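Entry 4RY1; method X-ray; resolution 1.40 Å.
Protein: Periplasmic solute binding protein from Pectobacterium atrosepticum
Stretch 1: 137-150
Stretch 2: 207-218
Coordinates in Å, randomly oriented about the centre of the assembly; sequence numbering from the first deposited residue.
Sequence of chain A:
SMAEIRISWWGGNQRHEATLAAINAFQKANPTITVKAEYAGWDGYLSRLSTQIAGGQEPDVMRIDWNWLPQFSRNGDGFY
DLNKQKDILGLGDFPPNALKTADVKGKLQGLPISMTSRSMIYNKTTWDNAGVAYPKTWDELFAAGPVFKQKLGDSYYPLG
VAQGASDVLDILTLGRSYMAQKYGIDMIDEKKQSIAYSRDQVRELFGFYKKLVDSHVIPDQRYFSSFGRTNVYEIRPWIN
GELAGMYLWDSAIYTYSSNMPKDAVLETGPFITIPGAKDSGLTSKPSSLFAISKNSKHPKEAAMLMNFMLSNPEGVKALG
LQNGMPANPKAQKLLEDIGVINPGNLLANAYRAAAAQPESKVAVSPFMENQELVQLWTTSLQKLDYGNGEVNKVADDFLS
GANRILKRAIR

Stretch 1, residues 137-150: TWDELFAAGPVFKQ
Stretch 2 (207-218) GFYKKLVDSHVI

How are the two backbones laid against each other? Stretch 1 is helical from Trp138 through Gln150 and continues beyond it; Thr137 caps its start, its OG1 (chi1 p) accepting from Glu140 N at 3.2 Å. Stretch 2 enters already helical and stays so from Gly207 to Asp214. The two axes run in broadly the same direction, 31° apart, and approach to 9.5 Å. No hydrogen bond crosses between the stretches; 599 Å² of surface, both sides summed, is buried by fit of shape. The register is set where Gly145 CA lies 4.3 Å from Val217 CA, just past the end of the second helix.

What makes so close a backbone approach possible? The hollow is Gly145, and the bump is the turn that ends stretch 2. His216 takes a positive phi (61/32) in a Schellman motif, with His216 N bonded to Val213 O at 3.0 Å and Val217 N to Leu212 O at 2.9 Å. This turn presents its carbonyls to the glycine: Gly145 CA makes a CA-H...O contact with Ser215 O at 3.1 Å and lies 3.3 Å from His216 O, which is buried without a polar partner. A side chain at Gly145 would have no room, since an ideal CB would sit 1.8 Å from Ser215 O. Alongside, Pro146 CD also comes within 3.1 Å of Ser215 O. Because Pro146 N carries no hydrogen, it makes no bond to the preceding turn, and the helix kinks there.

Which side chain is the main bump on stretch 1? Phe142 (chi1 -68°, m; chi2 -62°) starts sideways, but its ring reaches into a pocket formed by Phe208, Lys211, Leu212, Ser215 and Val217. Lys211, extended with every chi t, lies over one ring face: its CD is 3.7 Å from the Phe142 ring centroid and 5° off the normal, a CH-pi contact, while NZ makes an off-centre cation-pi contact at 4.5 Å from that centroid. Phe142 CE1 packs 3.5 Å from Leu212 CD2. Val217 (chi1 t) fits against the helix backbone, its CG2 3.4 Å from Leu141 O, while its CG1 meets Leu141 CD1 at 3.7 Å.

How are the two ends of the contact closed? Toward the start of stretch 1, three aromatic rings interlock. Phe208 (chi1 t, chi2 86°) points its edge at the face of Trp138 (chi1 m, chi2 99°), with ring centroids 5.4 Å apart and planes at 75°; Phe142 in turn points its edge at the face of Phe208, with centroids 6.0 Å apart and planes at 80°. At the far end His216 (chi1 t, chi2 -93°) offers a flat face to the extended Lys149 (all chi t), whose CB stands 3.9 Å from the His216 ring centroid in a CH-pi contact.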

# COMPACT_ATOMS: atom_id res chain seq x y z
N THR A 137 -11.58 -17.76 8.23
CA THR A 137 -10.34 -18.54 8.37
C THR A 137 -9.76 -18.90 7.02
O THR A 137 -10.45 -18.82 5.99
CB THR A 137 -10.59 -19.88 9.06
OG1 THR A 137 -11.48 -20.65 8.25
CG2 THR A 137 -11.19 -19.63 10.43
N TRP A 138 -8.49 -19.28 7.02
CA TRP A 138 -7.86 -19.63 5.78
C TRP A 138 -8.58 -20.84 5.16
O TRP A 138 -8.77 -20.91 3.94
CB TRP A 138 -6.37 -19.84 5.97
CG TRP A 138 -5.71 -18.62 6.47
CD1 TRP A 138 -5.36 -18.35 7.77
CD2 TRP A 138 -5.34 -17.46 5.70
NE1 TRP A 138 -4.80 -17.11 7.84
CE2 TRP A 138 -4.77 -16.53 6.60
CE3 TRP A 138 -5.46 -17.11 4.36
CZ2 TRP A 138 -4.30 -15.29 6.19
CZ3 TRP A 138 -4.97 -15.87 3.95
CH2 TRP A 138 -4.41 -14.98 4.86
N ASP A 139 -9.07 -21.76 5.99
CA ASP A 139 -9.85 -22.90 5.49
C ASP A 139 -11.03 -22.52 4.68
O ASP A 139 -11.28 -23.10 3.63
CB ASP A 139 -10.42 -23.72 6.65
CG ASP A 139 -9.44 -24.64 7.18
OD1 ASP A 139 -8.37 -24.72 6.54
OD2 ASP A 139 -9.74 -25.26 8.23
N GLU A 140 -11.79 -21.57 5.21
CA GLU A 140 -12.99 -21.11 4.53
C GLU A 140 -12.59 -20.44 3.23
O GLU A 140 -13.31 -20.56 2.26
CB GLU A 140 -13.82 -20.18 5.41
CG GLU A 140 -14.33 -20.91 6.66
CD GLU A 140 -15.00 -20.04 7.72
OE1 GLU A 140 -15.05 -18.78 7.58
OE2 GLU A 140 -15.47 -20.64 8.72
N LEU A 141 -11.46 -19.74 3.20
CA LEU A 141 -11.03 -19.09 1.96
C LEU A 141 -10.77 -20.15 0.89
O LEU A 141 -11.31 -20.07 -0.21
CB LEU A 141 -9.81 -18.20 2.19
CG LEU A 141 -9.31 -17.53 0.89
CD1 LEU A 141 -10.35 -16.57 0.32
CD2 LEU A 141 -7.99 -16.82 1.14
N PHE A 142 -9.95 -21.15 1.22
CA PHE A 142 -9.61 -22.21 0.26
C PHE A 142 -10.85 -22.97 -0.18
O PHE A 142 -10.98 -23.32 -1.35
CB PHE A 142 -8.56 -23.18 0.83
CG PHE A 142 -7.21 -22.54 1.00
CD1 PHE A 142 -6.53 -22.05 -0.09
CD2 PHE A 142 -6.63 -22.43 2.26
CE1 PHE A 142 -5.29 -21.44 0.06
CE2 PHE A 142 -5.40 -21.83 2.41
CZ PHE A 142 -4.72 -21.34 1.31
N ALA A 143 -11.76 -23.20 0.76
CA ALA A 143 -12.97 -23.96 0.47
C ALA A 143 -13.95 -23.17 -0.44
O ALA A 143 -14.74 -23.77 -1.16
CB ALA A 143 -13.65 -24.39 1.77
N ALA A 144 -13.89 -21.84 -0.43
CA ALA A 144 -14.72 -20.99 -1.31
C ALA A 144 -14.42 -21.17 -2.80
O ALA A 144 -15.32 -21.05 -3.64
CB ALA A 144 -14.56 -19.52 -0.97
N GLY A 145 -13.15 -21.40 -3.12
CA GLY A 145 -12.70 -21.51 -4.52
C GLY A 145 -13.47 -22.54 -5.35
O GLY A 145 -14.02 -22.21 -6.41
N PRO A 146 -13.50 -23.81 -4.90
CA PRO A 146 -14.21 -24.84 -5.67
C PRO A 146 -15.68 -24.57 -5.80
O PRO A 146 -16.30 -24.94 -6.81
CB PRO A 146 -13.99 -26.10 -4.84
CG PRO A 146 -12.67 -25.86 -4.19
CD PRO A 146 -12.70 -24.41 -3.82
N VAL A 147 -16.25 -23.95 -4.78
CA VAL A 147 -17.66 -23.60 -4.81
C VAL A 147 -17.94 -22.54 -5.90
O VAL A 147 -18.89 -22.65 -6.69
CB VAL A 147 -18.18 -23.16 -3.45
CG1 VAL A 147 -19.62 -22.73 -3.57
CG2 VAL A 147 -18.05 -24.27 -2.40
N PHE A 148 -17.13 -21.49 -5.92
CA PHE A 148 -17.24 -20.48 -6.99
C PHE A 148 -17.19 -21.14 -8.37
O PHE A 148 -18.04 -20.86 -9.24
CB PHE A 148 -16.10 -19.46 -6.89
CG PHE A 148 -16.44 -18.22 -6.07
CD1 PHE A 148 -16.85 -18.31 -4.75
CD2 PHE A 148 -16.30 -16.96 -6.63
CE1 PHE A 148 -17.15 -17.16 -4.01
CE2 PHE A 148 -16.60 -15.81 -5.90
CZ PHE A 148 -17.02 -15.91 -4.59
N LYS A 149 -16.19 -21.98 -8.55
CA LYS A 149 -15.92 -22.66 -9.82
C LYS A 149 -17.13 -23.52 -10.25
O LYS A 149 -17.60 -23.42 -11.38
CB LYS A 149 -14.68 -23.55 -9.70
CG LYS A 149 -14.23 -24.16 -11.01
CD LYS A 149 -13.08 -25.11 -10.84
CE LYS A 149 -12.69 -25.65 -12.20
NZ LYS A 149 -11.41 -26.38 -12.18
N GLN A 150 -17.62 -24.33 -9.33
CA GLN A 150 -18.73 -25.24 -9.64
C GLN A 150 -20.03 -24.47 -9.86
O GLN A 150 -20.80 -24.75 -10.79
CB GLN A 150 -18.91 -26.28 -8.53
CG GLN A 150 -20.10 -27.23 -8.74
CD GLN A 150 -20.00 -28.06 -10.01
OE1 GLN A 150 -18.91 -28.43 -10.45
NE2 GLN A 150 -21.15 -28.38 -10.60
N GLY A 207 4.09 -22.90 -1.22
CA GLY A 207 2.97 -23.85 -1.13
C GLY A 207 1.62 -23.18 -0.92
O GLY A 207 0.60 -23.62 -1.43
N PHE A 208 1.62 -22.10 -0.14
CA PHE A 208 0.43 -21.29 0.14
C PHE A 208 -0.11 -20.68 -1.17
O PHE A 208 -1.32 -20.74 -1.46
CB PHE A 208 0.80 -20.24 1.18
CG PHE A 208 -0.29 -19.23 1.48
CD1 PHE A 208 -1.25 -19.49 2.44
CD2 PHE A 208 -0.31 -18.00 0.84
CE1 PHE A 208 -2.23 -18.56 2.74
CE2 PHE A 208 -1.28 -17.06 1.15
CZ PHE A 208 -2.24 -17.33 2.09
N TYR A 209 0.79 -20.11 -1.97
CA TYR A 209 0.44 -19.64 -3.32
C TYR A 209 -0.16 -20.76 -4.20
O TYR A 209 -1.22 -20.61 -4.81
CB TYR A 209 1.65 -19.00 -4.02
CG TYR A 209 1.26 -18.57 -5.41
CD1 TYR A 209 0.57 -17.38 -5.62
CD2 TYR A 209 1.53 -19.37 -6.52
CE1 TYR A 209 0.18 -16.99 -6.88
CE2 TYR A 209 1.13 -18.99 -7.78
CZ TYR A 209 0.47 -17.79 -7.97
OH TYR A 209 0.07 -17.43 -9.23
N LYS A 210 0.53 -21.89 -4.23
CA LYS A 210 0.14 -23.00 -5.08
C LYS A 210 -1.26 -23.45 -4.66
O LYS A 210 -2.12 -23.75 -5.49
CB LYS A 210 1.18 -24.11 -4.99
CG LYS A 210 1.11 -25.16 -6.09
CD LYS A 210 1.86 -26.43 -5.71
CE LYS A 210 1.94 -27.42 -6.86
NZ LYS A 210 0.64 -28.05 -7.22
N LYS A 211 -1.50 -23.46 -3.35
CA LYS A 211 -2.83 -23.81 -2.84
C LYS A 211 -3.92 -22.83 -3.27
O LYS A 211 -5.02 -23.22 -3.58
CB LYS A 211 -2.84 -23.95 -1.32
CG LYS A 211 -4.10 -24.67 -0.84
CD LYS A 211 -4.02 -25.05 0.62
CE LYS A 211 -5.25 -25.84 1.05
NZ LYS A 211 -5.19 -26.17 2.49
N LEU A 212 -3.62 -21.54 -3.25
CA LEU A 212 -4.59 -20.55 -3.69
C LEU A 212 -5.00 -20.80 -5.15
O LEU A 212 -6.18 -20.75 -5.49
CB LEU A 212 -4.00 -19.14 -3.54
CG LEU A 212 -3.82 -18.61 -2.11
CD1 LEU A 212 -2.99 -17.35 -2.12
CD2 LEU A 212 -5.15 -18.33 -1.45
N VAL A 213 -4.00 -21.09 -5.98
CA VAL A 213 -4.24 -21.39 -7.39
C VAL A 213 -4.98 -22.72 -7.58
O VAL A 213 -6.04 -22.78 -8.24
CB VAL A 213 -2.95 -21.37 -8.20
CG1 VAL A 213 -3.19 -21.88 -9.61
CG2 VAL A 213 -2.43 -19.94 -8.28
N ASP A 214 -4.44 -23.78 -7.01
CA ASP A 214 -5.01 -25.13 -7.16
C ASP A 214 -6.46 -25.20 -6.65
O ASP A 214 -7.30 -25.93 -7.21
CB ASP A 214 -4.14 -26.17 -6.45
CG ASP A 214 -2.79 -26.40 -7.13
OD1 ASP A 214 -2.57 -25.96 -8.29
OD2 ASP A 214 -1.94 -27.06 -6.50
N SER A 215 -6.76 -24.43 -5.60
CA SER A 215 -8.12 -24.33 -5.02
C SER A 215 -9.10 -23.38 -5.73
O SER A 215 -10.23 -23.22 -5.29
CB SER A 215 -8.06 -23.92 -3.54
OG SER A 215 -7.31 -24.82 -2.75
N HIS A 216 -8.66 -22.74 -6.82
CA HIS A 216 -9.48 -21.75 -7.54
C HIS A 216 -9.86 -20.55 -6.66
O HIS A 216 -10.92 -19.95 -6.83
CB HIS A 216 -10.74 -22.40 -8.15
CG HIS A 216 -11.24 -21.73 -9.41
ND1 HIS A 216 -12.20 -20.74 -9.41
CD2 HIS A 216 -10.93 -21.95 -10.71
CE1 HIS A 216 -12.44 -20.36 -10.65
NE2 HIS A 216 -11.68 -21.08 -11.46
N VAL A 217 -8.98 -20.19 -5.73
CA VAL A 217 -9.21 -18.96 -4.96
C VAL A 217 -8.81 -17.73 -5.77
O VAL A 217 -9.54 -16.75 -5.82
CB VAL A 217 -8.49 -18.97 -3.60
CG1 VAL A 217 -8.73 -17.65 -2.87
CG2 VAL A 217 -9.02 -20.10 -2.75
N ILE A 218 -7.64 -17.81 -6.38
CA ILE A 218 -7.14 -16.77 -7.28
C ILE A 218 -6.83 -17.37 -8.64
O ILE A 218 -6.51 -18.54 -8.74
CB ILE A 218 -5.85 -16.10 -6.74
CG1 ILE A 218 -4.65 -17.04 -6.78
CG2 ILE A 218 -6.09 -15.49 -5.35
CD1 ILE A 218 -3.38 -16.42 -6.28